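Local structure of ethylbenzene dehydrogenase alpha-subunit (Aromatoleum aromaticum, 2IVF) at residues A[883-895]-A[899-911]. The protein belongs to the molybdopterin oxidoreductase family and contains a molybdenum atom, an iron/sulfur cluster and the ligands MGD and MD1. Residues are numbered along the deposited sequence; the frame is centred on the assembly and turned at random.
Sequences ELGIKDGDMAKLF and ADCEIMVRTAPNV
Ala892 and Ile903 form a hydrogen-bonded pair in an antiparallel beta hairpin, strands 891-895 and 900-908, within the molybdopterin dinucleotide binding domain, a member of the double-psi beta-barrel clan. Ala892 N donates to Ile903 O and Ile903 N to Ala892 O; Leu894 and Cys901 do the same, while Met891-Met904, Lys893-Glu902 and Phe895-Asp900 are non-hydrogen-bonded pairs.

On the face bearing these last pairs, Glu902 OE1 receives Lys893 NZ in a salt bridge (2.6 Å) on its anti lone pair, the one turned away from OE2. The lysine chain folds at chi2 (-60°), whereas Glu902 runs extended to meet it. A water accepts from the same NZ and donates to Asp900 OD2. Lys927 salt-bridges Glu902 OE2 and Lys930 salt-bridges Asp900 OD1, so Glu902 has a direct lysine on each oxygen, while Asp900 reaches Lys893 through the water. Further along, the Met891 and Met904 methyls pack tightly, CE to CE at 3.4 Å.

On the opposite face, Leu894 CD1 meets Ile903 CG2 at 3.7 Å, and Ala892 CB presses on Val905 CG2 at 3.3 Å, tighter than usual carbon contact.

Just ahead of strand 891-895, a type II beta turn from Lys887 to Asp890 continues the pairing: Gly889 N donates to Val905 O, and Val905 N to Asp890 O (2.7 Å). Asp890 OD2 braces this turn by accepting from Lys887 N at 2.6 Å. Strands 969-975 and 873-877 flank the hairpin, and Arg906 hydrogen-bonds through NH2 to Trp130 O of the beta-subunit chain. Asp888, salt-bridged to Arg869, also accepts Thr907 N at OD1 (3.1 Å), on the anti side and 33° out of the carboxylate plane.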
loop_
_atom_site.group_PDB
_atom_site.type_symbol
_atom_site.label_atom_id
_atom_site.label_comp_id
_atom_site.label_asym_id
_atom_site.label_seq_id
_atom_site.Cartn_x
_atom_site.Cartn_y
_atom_site.Cartn_z
ATOM N N GLU A 883 17.747 23.973 -4.237
ATOM C CA GLU A 883 18.429 24.989 -3.453
ATOM C C GLU A 883 19.466 24.425 -2.488
ATOM O O GLU A 883 20.394 25.123 -2.139
ATOM C CB GLU A 883 17.440 25.847 -2.699
ATOM C CG GLU A 883 16.586 26.676 -3.674
ATOM C CD GLU A 883 15.540 27.530 -2.968
ATOM O OE1 GLU A 883 15.020 27.086 -1.919
ATOM O OE2 GLU A 883 15.254 28.639 -3.487
ATOM N N LEU A 884 19.321 23.166 -2.099
ATOM C CA LEU A 884 20.281 22.496 -1.224
ATOM C C LEU A 884 21.309 21.688 -2.011
ATOM O O LEU A 884 22.128 20.980 -1.422
ATOM C CB LEU A 884 19.528 21.569 -0.277
ATOM C CG LEU A 884 18.760 22.322 0.805
ATOM C CD1 LEU A 884 17.712 21.382 1.410
ATOM C CD2 LEU A 884 19.726 22.944 1.852
ATOM N N GLY A 885 21.251 21.764 -3.343
ATOM C CA GLY A 885 22.235 21.103 -4.200
ATOM C C GLY A 885 21.939 19.618 -4.295
ATOM O O GLY A 885 22.827 18.815 -4.526
ATOM N N ILE A 886 20.682 19.267 -4.109
ATOM C CA ILE A 886 20.239 17.858 -4.021
ATOM C C ILE A 886 19.430 17.538 -5.268
ATOM O O ILE A 886 18.580 18.330 -5.682
ATOM C CB ILE A 886 19.349 17.655 -2.765
ATOM C CG1 ILE A 886 20.175 17.797 -1.477
ATOM C CG2 ILE A 886 18.629 16.313 -2.760
ATOM C CD1 ILE A 886 19.336 17.803 -0.206
ATOM N N LYS A 887 19.710 16.391 -5.884
ATOM C CA LYS A 887 18.956 15.936 -7.042
ATOM C C LYS A 887 18.139 14.707 -6.661
ATOM O O LYS A 887 18.415 14.034 -5.676
ATOM C CB LYS A 887 19.923 15.554 -8.175
ATOM C CG LYS A 887 20.534 16.708 -8.902
ATOM C CD LYS A 887 21.725 16.260 -9.773
ATOM C CE LYS A 887 21.994 17.345 -10.845
ATOM N NZ LYS A 887 23.443 17.479 -11.245
ATOM N N ASP A 888 17.101 14.443 -7.427
ATOM C CA ASP A 888 16.329 13.218 -7.282
ATOM C C ASP A 888 17.286 12.006 -7.266
ATOM O O ASP A 888 18.198 11.893 -8.093
ATOM C CB ASP A 888 15.343 13.118 -8.435
ATOM C CG ASP A 888 14.367 11.966 -8.290
ATOM O OD1 ASP A 888 13.745 11.810 -7.247
ATOM O OD2 ASP A 888 14.202 11.212 -9.257
ATOM N N GLY A 889 17.097 11.111 -6.312
ATOM C CA GLY A 889 17.949 9.907 -6.196
ATOM C C GLY A 889 19.202 10.100 -5.355
ATOM O O GLY A 889 19.858 9.135 -5.003
ATOM N N ASP A 890 19.560 11.338 -5.073
ATOM C CA ASP A 890 20.631 11.596 -4.110
ATOM C C ASP A 890 20.226 11.057 -2.740
ATOM O O ASP A 890 19.051 10.899 -2.441
ATOM C CB ASP A 890 20.920 13.084 -3.953
ATOM C CG ASP A 890 21.705 13.643 -5.078
ATOM O OD1 ASP A 890 22.376 12.883 -5.811
ATOM O OD2 ASP A 890 21.721 14.866 -5.193
ATOM N N MET A 891 21.218 10.774 -1.918
ATOM C CA MET A 891 20.988 10.582 -0.485
ATOM C C MET A 891 21.039 11.951 0.208
ATOM O O MET A 891 21.705 12.874 -0.231
ATOM C CB MET A 891 22.055 9.698 0.152
ATOM C CG MET A 891 22.150 8.346 -0.428
ATOM S SD MET A 891 20.645 7.433 -0.145
ATOM C CE MET A 891 20.543 6.763 -1.768
ATOM N N ALA A 892 20.338 12.043 1.330
ATOM C CA ALA A 892 20.301 13.241 2.129
ATOM C C ALA A 892 20.367 12.864 3.589
ATOM O O ALA A 892 19.956 11.760 3.946
ATOM C CB ALA A 892 19.013 14.028 1.818
ATOM N N LYS A 893 20.889 13.756 4.428
ATOM C CA LYS A 893 20.733 13.667 5.870
ATOM C C LYS A 893 19.551 14.512 6.266
ATOM O O LYS A 893 19.419 15.662 5.819
ATOM C CB LYS A 893 21.955 14.176 6.650
ATOM C CG LYS A 893 23.223 13.458 6.428
ATOM C CD LYS A 893 23.147 11.996 6.796
ATOM C CE LYS A 893 24.598 11.444 6.980
ATOM N NZ LYS A 893 24.583 10.016 7.240
ATOM N N LEU A 894 18.663 13.922 7.054
ATOM C CA LEU A 894 17.668 14.664 7.796
ATOM C C LEU A 894 18.153 14.756 9.219
ATOM O O LEU A 894 18.649 13.756 9.786
ATOM C CB LEU A 894 16.313 13.961 7.821
ATOM C CG LEU A 894 15.272 14.040 6.703
ATOM C CD1 LEU A 894 15.904 14.107 5.360
ATOM C CD2 LEU A 894 14.235 12.892 6.873
ATOM N N PHE A 895 18.033 15.924 9.811
ATOM C CA PHE A 895 18.498 16.059 11.167
ATOM C C PHE A 895 17.824 17.180 11.909
ATOM O O PHE A 895 17.333 18.129 11.306
ATOM C CB PHE A 895 20.057 16.225 11.195
ATOM C CG PHE A 895 20.567 17.503 10.561
ATOM C CD1 PHE A 895 20.711 17.606 9.179
ATOM C CD2 PHE A 895 20.906 18.587 11.345
ATOM C CE1 PHE A 895 21.185 18.764 8.619
ATOM C CE2 PHE A 895 21.384 19.763 10.786
ATOM C CZ PHE A 895 21.519 19.857 9.428
ATOM N N ALA A 899 18.595 14.158 16.651
ATOM C CA ALA A 899 19.220 13.034 15.964
ATOM C C ALA A 899 19.213 13.260 14.470
ATOM O O ALA A 899 18.868 14.329 14.006
ATOM C CB ALA A 899 18.483 11.720 16.317
ATOM N N ASP A 900 19.652 12.256 13.733
ATOM C CA ASP A 900 19.739 12.362 12.285
ATOM C C ASP A 900 19.548 11.025 11.635
ATOM O O ASP A 900 19.686 9.989 12.282
ATOM C CB ASP A 900 21.090 12.921 11.854
ATOM C CG ASP A 900 22.259 11.956 12.140
ATOM O OD1 ASP A 900 22.467 11.586 13.319
ATOM O OD2 ASP A 900 22.972 11.571 11.184
ATOM N N CYS A 901 19.279 11.055 10.335
ATOM C CA CYS A 901 19.172 9.832 9.576
ATOM C C CYS A 901 19.522 10.132 8.139
ATOM O O CYS A 901 19.665 11.295 7.776
ATOM C CB CYS A 901 17.787 9.288 9.681
ATOM S SG CYS A 901 16.529 10.322 8.892
ATOM N N GLU A 902 19.754 9.094 7.359
ATOM C CA GLU A 902 20.111 9.261 5.966
ATOM C C GLU A 902 19.060 8.544 5.188
ATOM O O GLU A 902 18.673 7.442 5.563
ATOM C CB GLU A 902 21.471 8.640 5.690
ATOM C CG GLU A 902 21.916 8.735 4.259
ATOM C CD GLU A 902 23.398 8.469 4.069
ATOM O OE1 GLU A 902 24.213 8.698 5.005
ATOM O OE2 GLU A 902 23.750 8.044 2.945
ATOM N N ILE A 903 18.616 9.170 4.098
ATOM C CA ILE A 903 17.492 8.686 3.324
ATOM C C ILE A 903 17.654 9.143 1.894
ATOM O O ILE A 903 18.266 10.190 1.657
ATOM C CB ILE A 903 16.212 9.237 3.957
ATOM C CG1 ILE A 903 14.992 8.490 3.458
ATOM C CG2 ILE A 903 16.172 10.747 3.791
ATOM C CD1 ILE A 903 13.742 8.711 4.373
ATOM N N MET A 904 17.177 8.332 0.954
ATOM C CA MET A 904 17.180 8.677 -0.468
ATOM C C MET A 904 16.126 9.726 -0.758
ATOM O O MET A 904 15.020 9.655 -0.224
ATOM C CB MET A 904 16.936 7.451 -1.333
ATOM C CG MET A 904 16.698 7.787 -2.835
ATOM S SD MET A 904 16.533 6.321 -3.829
ATOM C CE MET A 904 18.250 5.819 -4.051
ATOM N N VAL A 905 16.433 10.646 -1.670
ATOM C CA VAL A 905 15.578 11.760 -1.953
ATOM C C VAL A 905 14.772 11.487 -3.215
ATOM O O VAL A 905 15.286 11.003 -4.236
ATOM C CB VAL A 905 16.377 13.053 -2.149
ATOM C CG1 VAL A 905 15.450 14.226 -2.622
ATOM C CG2 VAL A 905 17.089 13.439 -0.857
ATOM N N ARG A 906 13.488 11.736 -3.093
ATOM C CA ARG A 906 12.597 11.885 -4.246
ATOM C C ARG A 906 12.218 13.359 -4.352
ATOM O O ARG A 906 11.730 13.923 -3.405
ATOM C CB ARG A 906 11.345 11.077 -3.999
ATOM C CG ARG A 906 10.147 11.440 -4.907
ATOM C CD ARG A 906 9.052 10.398 -4.784
ATOM N NE ARG A 906 9.373 9.217 -5.551
ATOM C CZ ARG A 906 9.202 7.968 -5.153
ATOM N NH1 ARG A 906 8.732 7.682 -3.957
ATOM N NH2 ARG A 906 9.552 7.006 -5.973
ATOM N N THR A 907 12.424 13.986 -5.503
ATOM C CA THR A 907 11.998 15.385 -5.677
ATOM C C THR A 907 10.677 15.395 -6.415
ATOM O O THR A 907 10.496 14.626 -7.344
ATOM C CB THR A 907 13.033 16.210 -6.444
ATOM O OG1 THR A 907 13.255 15.638 -7.733
ATOM C CG2 THR A 907 14.346 16.237 -5.709
ATOM N N ALA A 908 9.739 16.227 -5.973
ATOM C CA ALA A 908 8.430 16.319 -6.638
ATOM C C ALA A 908 7.899 17.743 -6.486
ATOM O O ALA A 908 8.077 18.347 -5.453
ATOM C CB ALA A 908 7.472 15.308 -6.045
ATOM N N PRO A 909 7.230 18.277 -7.517
ATOM C CA PRO A 909 6.564 19.576 -7.351
ATOM C C PRO A 909 5.355 19.537 -6.416
ATOM O O PRO A 909 4.835 20.581 -6.052
ATOM C CB PRO A 909 6.127 19.943 -8.758
ATOM C CG PRO A 909 6.237 18.754 -9.564
ATOM C CD PRO A 909 7.115 17.755 -8.877
ATOM N N ASN A 910 4.873 18.345 -6.085
ATOM C CA ASN A 910 3.656 18.241 -5.320
ATOM C C ASN A 910 3.881 18.329 -3.818
ATOM O O ASN A 910 2.932 18.308 -3.080
ATOM C CB ASN A 910 2.867 16.987 -5.660
ATOM C CG ASN A 910 3.676 15.719 -5.489
ATOM O OD1 ASN A 910 4.423 15.581 -4.539
ATOM N ND2 ASN A 910 3.546 14.813 -6.428
ATOM N N VAL A 911 5.129 18.402 -3.398
ATOM C CA VAL A 911 5.452 18.629 -1.976
ATOM C C VAL A 911 5.396 20.108 -1.700
ATOM O O VAL A 911 5.946 20.928 -2.457
ATOM C CB VAL A 911 6.849 18.094 -1.654
ATOM C CG1 VAL A 911 7.203 18.384 -0.173
ATOM C CG2 VAL A 911 6.905 16.604 -1.945
HETATM O O HOH W 1 22.878 9.767 9.244
#